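Local coordinates for protein binary enterotoxin of Clostridium perfringens component a (Clostridium perfringens, PDB 5WTZ) that probably transfers ADP-ribose from NAD+ to actin, as the enzymatic component of an iota-like binary enterotoxin, at residues F61-Y66 / N349-A354; I398-D403 / K410-I415. All blocks are in the same frame, centred on the assembly; numbering follows the deposited sequence.

Contact 1. Residues F61-Y66 / N349-A354. With NAD (nicotinamide-adenine-dinucleotide), chain B.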
ATOM      1  N   PHE A  61      10.571  -3.531   2.011  1.00 19.27           N
ATOM      2  CA  PHE A  61      11.132  -2.763   0.893  1.00 21.81           C
ATOM      3  C   PHE A  61      12.656  -2.900   0.749  1.00 26.21           C
ATOM      4  O   PHE A  61      13.247  -2.348  -0.178  1.00 24.44           O
ATOM      5  CB  PHE A  61      10.762  -1.294   1.033  1.00 21.04           C
ATOM      6  CG  PHE A  61       9.317  -1.007   0.749  1.00 18.47           C
ATOM      7  CD1 PHE A  61       8.820  -1.130  -0.537  1.00 17.31           C
ATOM      8  CD2 PHE A  61       8.456  -0.627   1.772  1.00 19.95           C
ATOM      9  CE1 PHE A  61       7.481  -0.875  -0.818  1.00 17.31           C
ATOM     10  CE2 PHE A  61       7.112  -0.366   1.498  1.00 21.95           C
ATOM     11  CZ  PHE A  61       6.633  -0.492   0.197  1.00 19.79           C
ATOM     12  N   ALA A  62      13.289  -3.632   1.662  1.00 21.54           N
ATOM     13  CA  ALA A  62      14.744  -3.790   1.658  1.00 20.52           C
ATOM     14  C   ALA A  62      15.269  -4.626   0.495  1.00 21.65           C
ATOM     15  O   ALA A  62      14.515  -5.324  -0.211  1.00 21.08           O
ATOM     16  CB  ALA A  62      15.206  -4.411   2.970  1.00 21.74           C
ATOM     17  N   LEU A  63      16.589  -4.581   0.323  1.00 24.28           N
ATOM     18  CA  LEU A  63      17.277  -5.463  -0.597  1.00 25.62           C
ATOM     19  C   LEU A  63      17.166  -6.896  -0.106  1.00 30.86           C
ATOM     20  O   LEU A  63      16.876  -7.132   1.064  1.00 29.83           O
ATOM     21  CB  LEU A  63      18.746  -5.071  -0.744  1.00 28.94           C
ATOM     22  CG  LEU A  63      19.017  -3.749  -1.453  1.00 28.76           C
ATOM     23  CD1 LEU A  63      20.413  -3.269  -1.099  1.00 26.42           C
ATOM     24  CD2 LEU A  63      18.878  -3.948  -2.955  1.00 25.41           C
ATOM     25  N   ASP A  64      17.424  -7.843  -0.999  1.00 29.85           N
ATOM     26  CA  ASP A  64      17.176  -9.261  -0.730  1.00 33.07           C
ATOM     27  C   ASP A  64      17.940  -9.853   0.447  1.00 35.30           C
ATOM     28  O   ASP A  64      17.383 -10.663   1.185  1.00 45.87           O
ATOM     29  CB  ASP A  64      17.473 -10.085  -1.983  1.00 32.20           C
ATOM     30  CG  ASP A  64      16.454  -9.853  -3.077  1.00 45.34           C
ATOM     31  OD1 ASP A  64      15.724  -8.838  -3.007  1.00 48.45           O
ATOM     32  OD2 ASP A  64      16.368 -10.693  -3.998  1.00 51.04           O
ATOM     33  N   ASN A  65      19.203  -9.475   0.626  1.00 37.40           N
ATOM     34  CA  ASN A  65      19.989 -10.076   1.695  1.00 50.82           C
ATOM     35  C   ASN A  65      20.238  -9.095   2.819  1.00 49.23           C
ATOM     36  O   ASN A  65      21.250  -9.139   3.512  1.00 49.74           O
ATOM     37  CB  ASN A  65      21.306 -10.640   1.166  1.00 61.05           C
ATOM     38  CG  ASN A  65      21.089 -11.794   0.211  1.00 66.29           C
ATOM     39  OD1 ASN A  65      21.742 -11.889  -0.828  1.00 68.43           O
ATOM     40  ND2 ASN A  65      20.111 -12.639   0.525  1.00 65.58           N
ATOM     41  N   TYR A  66      19.281  -8.191   2.964  1.00 52.83           N
ATOM     42  CA  TYR A  66      19.112  -7.396   4.163  1.00 51.65           C
ATOM     43  C   TYR A  66      18.648  -8.330   5.272  1.00 54.36           C
ATOM     44  O   TYR A  66      17.566  -8.914   5.173  1.00 57.61           O
ATOM     45  CB  TYR A  66      18.093  -6.298   3.881  1.00 42.07           C
ATOM     46  CG  TYR A  66      17.585  -5.496   5.043  1.00 38.66           C
ATOM     47  CD1 TYR A  66      18.173  -4.288   5.378  1.00 34.42           C
ATOM     48  CD2 TYR A  66      16.458  -5.900   5.752  1.00 39.09           C
ATOM     49  CE1 TYR A  66      17.684  -3.525   6.416  1.00 36.08           C
ATOM     50  CE2 TYR A  66      15.952  -5.134   6.789  1.00 36.36           C
ATOM     51  CZ  TYR A  66      16.571  -3.951   7.117  1.00 36.36           C
ATOM     52  OH  TYR A  66      16.083  -3.183   8.150  1.00 42.95           O
ATOM     53  N   ASN A 349      13.717  -4.341  -2.835  1.00 24.74           N
ATOM     54  CA  ASN A 349      14.568  -3.407  -3.567  1.00 23.86           C
ATOM     55  C   ASN A 349      15.314  -4.146  -4.685  1.00 19.50           C
ATOM     56  O   ASN A 349      15.491  -5.354  -4.615  1.00 21.59           O
ATOM     57  CB  ASN A 349      15.553  -2.719  -2.625  1.00 20.65           C
ATOM     58  CG  ASN A 349      16.045  -1.380  -3.162  1.00 23.18           C
ATOM     59  OD1 ASN A 349      15.765  -1.008  -4.310  1.00 26.50           O
ATOM     60  ND2 ASN A 349      16.794  -0.647  -2.328  1.00 18.73           N
ATOM     61  N   ILE A 350      15.726  -3.416  -5.718  1.00 23.36           N
ATOM     62  CA  ILE A 350      16.467  -3.992  -6.838  1.00 26.99           C
ATOM     63  C   ILE A 350      17.880  -3.421  -6.846  1.00 26.69           C
ATOM     64  O   ILE A 350      18.047  -2.200  -6.762  1.00 23.19           O
ATOM     65  CB  ILE A 350      15.778  -3.697  -8.185  1.00 25.43           C
ATOM     66  CG1 ILE A 350      14.383  -4.328  -8.231  1.00 26.78           C
ATOM     67  CG2 ILE A 350      16.634  -4.189  -9.342  1.00 19.76           C
ATOM     68  CD1 ILE A 350      13.499  -3.800  -9.362  1.00 28.99           C
ATOM     69  N   SER A 351      18.882  -4.299  -6.932  1.00 20.64           N
ATOM     70  CA  SER A 351      20.291  -3.905  -6.803  1.00 20.07           C
ATOM     71  C   SER A 351      20.682  -2.746  -7.706  1.00 23.06           C
ATOM     72  O   SER A 351      21.344  -1.807  -7.260  1.00 21.79           O
ATOM     73  CB  SER A 351      21.210  -5.094  -7.090  1.00 31.64           C
ATOM     74  OG  SER A 351      21.226  -5.990  -5.993  1.00 36.91           O
ATOM     75  N   ALA A 352      20.267  -2.802  -8.969  1.00 21.81           N
ATOM     76  CA  ALA A 352      20.670  -1.776  -9.935  1.00 26.46           C
ATOM     77  C   ALA A 352      20.045  -0.421  -9.606  1.00 21.35           C
ATOM     78  O   ALA A 352      20.578   0.616 -10.007  1.00 24.03           O
ATOM     79  CB  ALA A 352      20.302  -2.200 -11.360  1.00 25.25           C
ATOM     80  N   PHE A 353      18.927  -0.439  -8.879  1.00 15.65           N
ATOM     81  CA  PHE A 353      18.188   0.782  -8.564  1.00 18.59           C
ATOM     82  C   PHE A 353      18.068   1.003  -7.058  1.00 18.11           C
ATOM     83  O   PHE A 353      17.091   1.596  -6.598  1.00 22.92           O
ATOM     84  CB  PHE A 353      16.798   0.729  -9.200  1.00 17.63           C
ATOM     85  CG  PHE A 353      16.821   0.283 -10.641  1.00 23.95           C
ATOM     86  CD1 PHE A 353      17.517   1.016 -11.588  1.00 24.47           C
ATOM     87  CD2 PHE A 353      16.171  -0.881 -11.037  1.00 24.10           C
ATOM     88  CE1 PHE A 353      17.567   0.604 -12.920  1.00 30.04           C
ATOM     89  CE2 PHE A 353      16.212  -1.301 -12.369  1.00 22.60           C
ATOM     90  CZ  PHE A 353      16.911  -0.554 -13.309  1.00 26.77           C
ATOM     91  N   ALA A 354      19.063   0.537  -6.310  1.00 19.71           N
ATOM     92  CA  ALA A 354      18.979   0.443  -4.840  1.00 19.06           C
ATOM     93  C   ALA A 354      18.893   1.801  -4.161  1.00 22.36           C
ATOM     94  O   ALA A 354      18.316   1.915  -3.087  1.00 22.78           O
ATOM     95  CB  ALA A 354      20.155  -0.323  -4.297  1.00 20.35           C
TER
HETATM   96  PA  NAD B 501      13.165   3.510 -17.488  1.00 19.16           P
HETATM   97  O1A NAD B 501      13.324   3.632 -18.985  1.00 18.97           O
HETATM   98  O2A NAD B 501      11.798   3.476 -16.873  1.00 18.76           O
HETATM   99  O5B NAD B 501      13.967   4.701 -16.754  1.00 18.14           O
HETATM  100  C5B NAD B 501      15.227   5.200 -17.218  1.00 20.95           C
HETATM  101  C4B NAD B 501      15.398   6.634 -16.754  1.00 17.88           C
HETATM  102  O4B NAD B 501      14.369   7.421 -17.367  1.00 21.45           O
HETATM  103  C3B NAD B 501      15.244   6.770 -15.242  1.00 21.90           C
HETATM  104  O3B NAD B 501      16.174   7.761 -14.777  1.00 22.57           O
HETATM  105  C2B NAD B 501      13.810   7.258 -15.081  1.00 15.18           C
HETATM  106  O2B NAD B 501      13.628   8.058 -13.909  1.00 18.54           O
HETATM  107  C1B NAD B 501      13.567   8.049 -16.361  1.00 18.54           C
HETATM  108  N9A NAD B 501      12.139   7.954 -16.729  1.00 19.65           N
HETATM  109  C8A NAD B 501      11.437   6.829 -16.956  1.00 15.96           C
HETATM  110  N7A NAD B 501      10.142   7.127 -17.257  1.00 17.47           N
HETATM  111  C5A NAD B 501      10.020   8.458 -17.196  1.00 16.53           C
HETATM  112  C6A NAD B 501       8.933   9.437 -17.399  1.00 22.03           C
HETATM  113  N6A NAD B 501       7.690   9.019 -17.725  1.00 18.37           N
HETATM  114  N1A NAD B 501       9.221  10.750 -17.224  1.00 21.59           N
HETATM  115  C2A NAD B 501      10.457  11.172 -16.906  1.00 21.49           C
HETATM  116  N3A NAD B 501      11.497  10.335 -16.722  1.00 21.48           N
HETATM  117  C4A NAD B 501      11.330   8.997 -16.841  1.00 19.40           C
HETATM  118  O3  NAD B 501      13.939   2.172 -17.060  1.00 14.62           O
HETATM  119  PN  NAD B 501      14.415   1.694 -15.600  1.00 19.54           P
HETATM  120  O1N NAD B 501      13.177   1.432 -14.770  1.00 19.82           O
HETATM  121  O2N NAD B 501      15.494   2.635 -15.120  1.00 23.28           O
HETATM  122  O5D NAD B 501      15.118   0.307 -16.013  1.00 23.26           O
HETATM  123  C5D NAD B 501      14.427  -0.694 -16.760  1.00 20.76           C
HETATM  124  C4D NAD B 501      15.202  -1.996 -16.673  1.00 18.89           C
HETATM  125  O4D NAD B 501      15.031  -2.563 -15.372  1.00 16.47           O
HETATM  126  C3D NAD B 501      14.619  -3.017 -17.629  1.00 22.65           C
HETATM  127  O3D NAD B 501      15.645  -3.987 -17.906  1.00 21.40           O
HETATM  128  C2D NAD B 501      13.515  -3.658 -16.818  1.00 17.38           C
HETATM  129  O2D NAD B 501      13.251  -4.997 -17.251  1.00 18.19           O
HETATM  130  C1D NAD B 501      14.045  -3.588 -15.384  1.00 17.97           C
HETATM  131  N1N NAD B 501      13.008  -3.276 -14.379  1.00 21.27           N
HETATM  132  C2N NAD B 501      13.066  -2.143 -13.650  1.00 20.74           C
HETATM  133  C3N NAD B 501      12.078  -1.860 -12.700  1.00 18.30           C
HETATM  134  C7N NAD B 501      12.118  -0.609 -11.866  1.00 16.65           C
HETATM  135  O7N NAD B 501      12.679   0.421 -12.260  1.00 20.03           O
HETATM  136  N7N NAD B 501      11.548  -0.690 -10.675  1.00 15.46           N
HETATM  137  C4N NAD B 501      11.033  -2.749 -12.478  1.00 16.78           C
HETATM  138  C5N NAD B 501      10.996  -3.906 -13.241  1.00 25.33           C
HETATM  139  C6N NAD B 501      12.000  -4.141 -14.184  1.00 25.23           C
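Asn349 turns CG anti to its own backbone N (chi1 -156°), and Leu63 turns CG anti to its carbonyl carbon (chi1 -69°); the two side chains meet obliquely, with Leu63 CD2 3.6 Å from Asn349 CB. Leu63 CD2 also lies near Asn349 CG and 4.1 Å from Ala354 CB, so one leucine branch touches the first and the last residue of the 349-354 loop. The amide itself is used within that loop. Asn349 ND2 donates to Ala354 O over 3.1 Å, in the carbonyl plane and on a lone pair, while Asn349 OD1 receives Ile350 N at 2.8 Å with a bent N-H. Both ends of the amide are thereby engaged, which fixes its rotation. Between the backbones, Asn349 N donates to Ala62 O over 2.9 Å; the N-H is nearly straight (167°), although the donor stands well above the carbonyl plane. On the far side of the loop the Phe353 ring meets NAD, Phe353 CZ lying 3.4 Å from NAD O5D, and Ile350 CD1 is 3.9 Å from NAD N7N of the carboxamide. The contact therefore ties a wall of the NAD pocket to the loop that follows helix 36-61. Arg300 of strand 295-301 donates to Phe61 O and touches Asn349, and the Phe61 ring packs on side chains of strands 295-301, 358-364 and 411-420.

Contact 2. Residues I398-D403 / K410-I415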
ATOM      1  N   ILE A 398       1.564   9.485   0.076  1.00 22.68           N
ATOM      2  CA  ILE A 398       3.010   9.579   0.105  1.00 21.68           C
ATOM      3  C   ILE A 398       3.442   9.289   1.529  1.00 22.98           C
ATOM      4  O   ILE A 398       3.018   9.974   2.465  1.00 21.68           O
ATOM      5  CB  ILE A 398       3.488  10.964  -0.361  1.00 22.01           C
ATOM      6  CG1 ILE A 398       3.185  11.147  -1.853  1.00 23.02           C
ATOM      7  CG2 ILE A 398       4.975  11.150  -0.072  1.00 24.74           C
ATOM      8  CD1 ILE A 398       3.367  12.548  -2.356  1.00 23.11           C
ATOM      9  N   THR A 399       4.242   8.243   1.704  1.00 19.48           N
ATOM     10  CA  THR A 399       4.610   7.794   3.036  1.00 18.35           C
ATOM     11  C   THR A 399       6.129   7.665   3.162  1.00 22.36           C
ATOM     12  O   THR A 399       6.760   6.858   2.475  1.00 20.41           O
ATOM     13  CB  THR A 399       3.948   6.449   3.376  1.00 18.75           C
ATOM     14  OG1 THR A 399       2.524   6.578   3.301  1.00 23.90           O
ATOM     15  CG2 THR A 399       4.331   6.006   4.770  1.00 22.50           C
ATOM     16  N   GLU A 400       6.723   8.464   4.035  1.00 18.38           N
ATOM     17  CA  GLU A 400       8.172   8.415   4.188  1.00 24.22           C
ATOM     18  C   GLU A 400       8.610   7.252   5.076  1.00 24.97           C
ATOM     19  O   GLU A 400       7.924   6.897   6.036  1.00 24.16           O
ATOM     20  CB  GLU A 400       8.689   9.737   4.751  1.00 33.23           C
ATOM     21  CG  GLU A 400       8.086  10.091   6.097  1.00 44.83           C
ATOM     22  CD  GLU A 400       8.629  11.386   6.665  1.00 60.94           C
ATOM     23  OE1 GLU A 400       9.859  11.464   6.881  1.00 61.19           O
ATOM     24  OE2 GLU A 400       7.824  12.317   6.900  1.00 61.31           O
ATOM     25  N   TYR A 401       9.740   6.632   4.745  1.00 18.15           N
ATOM     26  CA  TYR A 401      10.424   5.805   5.739  1.00 27.40           C
ATOM     27  C   TYR A 401      11.916   5.961   5.546  1.00 20.01           C
ATOM     28  O   TYR A 401      12.367   6.463   4.522  1.00 26.66           O
ATOM     29  CB  TYR A 401      10.001   4.331   5.648  1.00 22.45           C
ATOM     30  CG  TYR A 401      10.825   3.485   4.702  1.00 22.56           C
ATOM     31  CD1 TYR A 401      10.586   3.519   3.342  1.00 20.91           C
ATOM     32  CD2 TYR A 401      11.841   2.640   5.180  1.00 23.59           C
ATOM     33  CE1 TYR A 401      11.330   2.730   2.457  1.00 19.42           C
ATOM     34  CE2 TYR A 401      12.596   1.858   4.303  1.00 24.60           C
ATOM     35  CZ  TYR A 401      12.325   1.912   2.946  1.00 24.59           C
ATOM     36  OH  TYR A 401      13.058   1.153   2.063  1.00 25.60           O
ATOM     37  N   TYR A 402      12.677   5.548   6.540  1.00 19.95           N
ATOM     38  CA  TYR A 402      14.115   5.715   6.487  1.00 27.69           C
ATOM     39  C   TYR A 402      14.805   4.407   6.128  1.00 29.48           C
ATOM     40  O   TYR A 402      14.780   3.457   6.908  1.00 24.92           O
ATOM     41  CB  TYR A 402      14.641   6.248   7.821  1.00 24.59           C
ATOM     42  CG  TYR A 402      16.128   6.484   7.806  1.00 23.61           C
ATOM     43  CD1 TYR A 402      16.680   7.534   7.073  1.00 30.59           C
ATOM     44  CD2 TYR A 402      16.987   5.642   8.492  1.00 25.64           C
ATOM     45  CE1 TYR A 402      18.051   7.749   7.048  1.00 27.61           C
ATOM     46  CE2 TYR A 402      18.362   5.852   8.479  1.00 30.90           C
ATOM     47  CZ  TYR A 402      18.888   6.901   7.756  1.00 29.73           C
ATOM     48  OH  TYR A 402      20.254   7.093   7.749  1.00 32.00           O
ATOM     49  N   ASP A 403      15.395   4.365   4.934  1.00 23.88           N
ATOM     50  CA  ASP A 403      16.244   3.244   4.524  1.00 24.08           C
ATOM     51  C   ASP A 403      17.624   3.454   5.115  1.00 29.14           C
ATOM     52  O   ASP A 403      18.402   4.273   4.616  1.00 24.46           O
ATOM     53  CB  ASP A 403      16.325   3.128   2.994  1.00 21.61           C
ATOM     54  CG  ASP A 403      17.082   1.872   2.528  1.00 25.91           C
ATOM     55  OD1 ASP A 403      17.751   1.210   3.353  1.00 23.92           O
ATOM     56  OD2 ASP A 403      17.002   1.544   1.326  1.00 25.18           O
ATOM     57  N   LYS A 410      21.227   5.116   2.812  1.00 26.57           N
ATOM     58  CA  LYS A 410      21.128   5.791   4.118  1.00 32.28           C
ATOM     59  C   LYS A 410      20.308   7.068   4.009  1.00 32.62           C
ATOM     60  O   LYS A 410      20.788   8.157   4.349  1.00 31.47           O
ATOM     61  CB  LYS A 410      22.514   6.117   4.679  1.00 34.45           C
ATOM     62  CG  LYS A 410      23.355   4.909   5.035  1.00 33.45           C
ATOM     63  CD  LYS A 410      24.795   5.319   5.311  1.00 39.14           C
ATOM     64  CE  LYS A 410      25.687   4.112   5.543  1.00 53.03           C
ATOM     65  NZ  LYS A 410      25.369   3.412   6.818  1.00 58.40           N
ATOM     66  N   THR A 411      19.087   6.931   3.506  1.00 27.86           N
ATOM     67  CA  THR A 411      18.231   8.083   3.254  1.00 27.47           C
ATOM     68  C   THR A 411      16.756   7.803   3.510  1.00 24.44           C
ATOM     69  O   THR A 411      16.282   6.665   3.405  1.00 24.75           O
ATOM     70  CB  THR A 411      18.377   8.568   1.791  1.00 28.98           C
ATOM     71  OG1 THR A 411      17.550   9.715   1.570  1.00 33.42           O
ATOM     72  CG2 THR A 411      17.919   7.503   0.867  1.00 17.97           C
ATOM     73  N   ASN A 412      16.018   8.858   3.835  1.00 25.34           N
ATOM     74  CA  ASN A 412      14.574   8.792   3.731  1.00 27.42           C
ATOM     75  C   ASN A 412      14.142   8.527   2.292  1.00 27.32           C
ATOM     76  O   ASN A 412      14.678   9.108   1.339  1.00 24.86           O
ATOM     77  CB  ASN A 412      13.926  10.076   4.233  1.00 28.99           C
ATOM     78  CG  ASN A 412      13.889  10.150   5.730  1.00 38.66           C
ATOM     79  OD1 ASN A 412      13.734   9.134   6.406  1.00 39.45           O
ATOM     80  ND2 ASN A 412      14.019  11.355   6.268  1.00 49.38           N
ATOM     81  N   LYS A 413      13.167   7.642   2.148  1.00 22.80           N
ATOM     82  CA  LYS A 413      12.580   7.335   0.857  1.00 19.80           C
ATOM     83  C   LYS A 413      11.071   7.554   0.911  1.00 24.42           C
ATOM     84  O   LYS A 413      10.483   7.580   2.004  1.00 25.26           O
ATOM     85  CB  LYS A 413      12.925   5.904   0.451  1.00 17.66           C
ATOM     86  CG  LYS A 413      14.440   5.686   0.301  1.00 18.14           C
ATOM     87  CD  LYS A 413      14.763   4.294  -0.228  1.00 20.74           C
ATOM     88  CE  LYS A 413      16.189   4.236  -0.773  1.00 22.02           C
ATOM     89  NZ  LYS A 413      16.627   2.820  -1.086  1.00 19.89           N
ATOM     90  N   LEU A 414      10.445   7.725  -0.249  1.00 17.02           N
ATOM     91  CA  LEU A 414       8.999   7.953  -0.306  1.00 15.05           C
ATOM     92  C   LEU A 414       8.259   6.813  -0.982  1.00 13.17           C
ATOM     93  O   LEU A 414       8.492   6.496  -2.148  1.00 18.28           O
ATOM     94  CB  LEU A 414       8.684   9.264  -1.029  1.00 20.78           C
ATOM     95  CG  LEU A 414       9.323  10.513  -0.416  1.00 22.24           C
ATOM     96  CD1 LEU A 414       8.993  11.748  -1.229  1.00 20.21           C
ATOM     97  CD2 LEU A 414       8.892  10.699   1.047  1.00 19.87           C
ATOM     98  N   ILE A 415       7.358   6.209  -0.227  1.00 16.95           N
ATOM     99  CA  ILE A 415       6.441   5.226  -0.763  1.00 14.28           C
ATOM    100  C   ILE A 415       5.266   5.981  -1.380  1.00 20.35           C
ATOM    101  O   ILE A 415       4.524   6.668  -0.675  1.00 20.39           O
ATOM    102  CB  ILE A 415       5.978   4.259   0.345  1.00 14.47           C
ATOM    103  CG1 ILE A 415       7.197   3.631   1.022  1.00 15.96           C
ATOM    104  CG2 ILE A 415       5.051   3.177  -0.232  1.00 17.75           C
ATOM    105  CD1 ILE A 415       6.918   2.993   2.356  1.00 19.57           C
TER
HETATM  106  O   HOH W   1       2.082   6.054   0.521  1.00 18.79           O
HETATM  107  O   HOH W   2      11.244   8.843   7.434  1.00 44.78           O
HETATM  108  O   HOH W   3      21.080   9.609   6.729  1.00 50.97           O
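Ile415, Lys413 and Tyr401 carry the most buried surface in this antiparallel beta hairpin, formed by the last two strands of the mixed five-stranded sheet in the NAD-binding ADP-ribosyltransferase fold. Their side chains share one sheet face with Thr399, Asp403 and Thr411. Tyr401 has CG between its backbone N and carbonyl carbon, the crowded position (chi1 89°). Its ring runs beside the Lys413 chain, both pointing the same way, whereas Ile415 crosses it at about a right angle and brings CD1 to 3.8 Å from Tyr401 CD1. Ile57 and Phe61 pack on this tyrosine and isoleucine. The backbones of Tyr401 and Lys413 form a hydrogen-bonded pair: Lys413 N reaches Tyr401 O at 2.8 Å, almost straight (172°). Pairs Thr399-Ile415 and Asp403-Thr411 repeat the pattern. On the other face the Tyr402 ring and the Asn412 amide stand nearly perpendicular, with Asn412 OD1 near the ring plane, 3.3 Å from Tyr402 CB; Asn412 ND2 donates to Phe317 O. A water bridges Asn412 OD1 and Glu400 OE1. Toward the turn, extended Lys413 brings its ammonium to Asp403, whose other oxygen, OD1, is bonded to Ser405; NZ also donates to Gly408 O and Ala354 O. The salt bridge is short, Lys413 NZ meeting Asp403 OD2 at 2.8 Å on the anti side of the carboxylate, 19° out of its plane.

How the contacts relate
Along the chain both segments of contact 1 come ahead of the hairpin of contact 2; their centres lie about 14 Å apart. Contact 2 pairs strands 391-403 and 411-420 of the five-stranded mixed sheet, and segment 349-354 lies in the loop leading to strand 358-364, the neighbour of 411-420 in that sheet. The contacts touch directly: Lys413 NZ lies 2.8 Å from Ala354 O, a probable hydrogen bond joining the hairpin to the loop beside NAD. Phe61 packs with CE2 3.5 Å from Ile415 CD1 and CB 3.5 Å from Tyr401 OH. This is consistent with the N-terminal ADP-ribosyltransferase-like region being anchored on the NAD-binding one near the pocket.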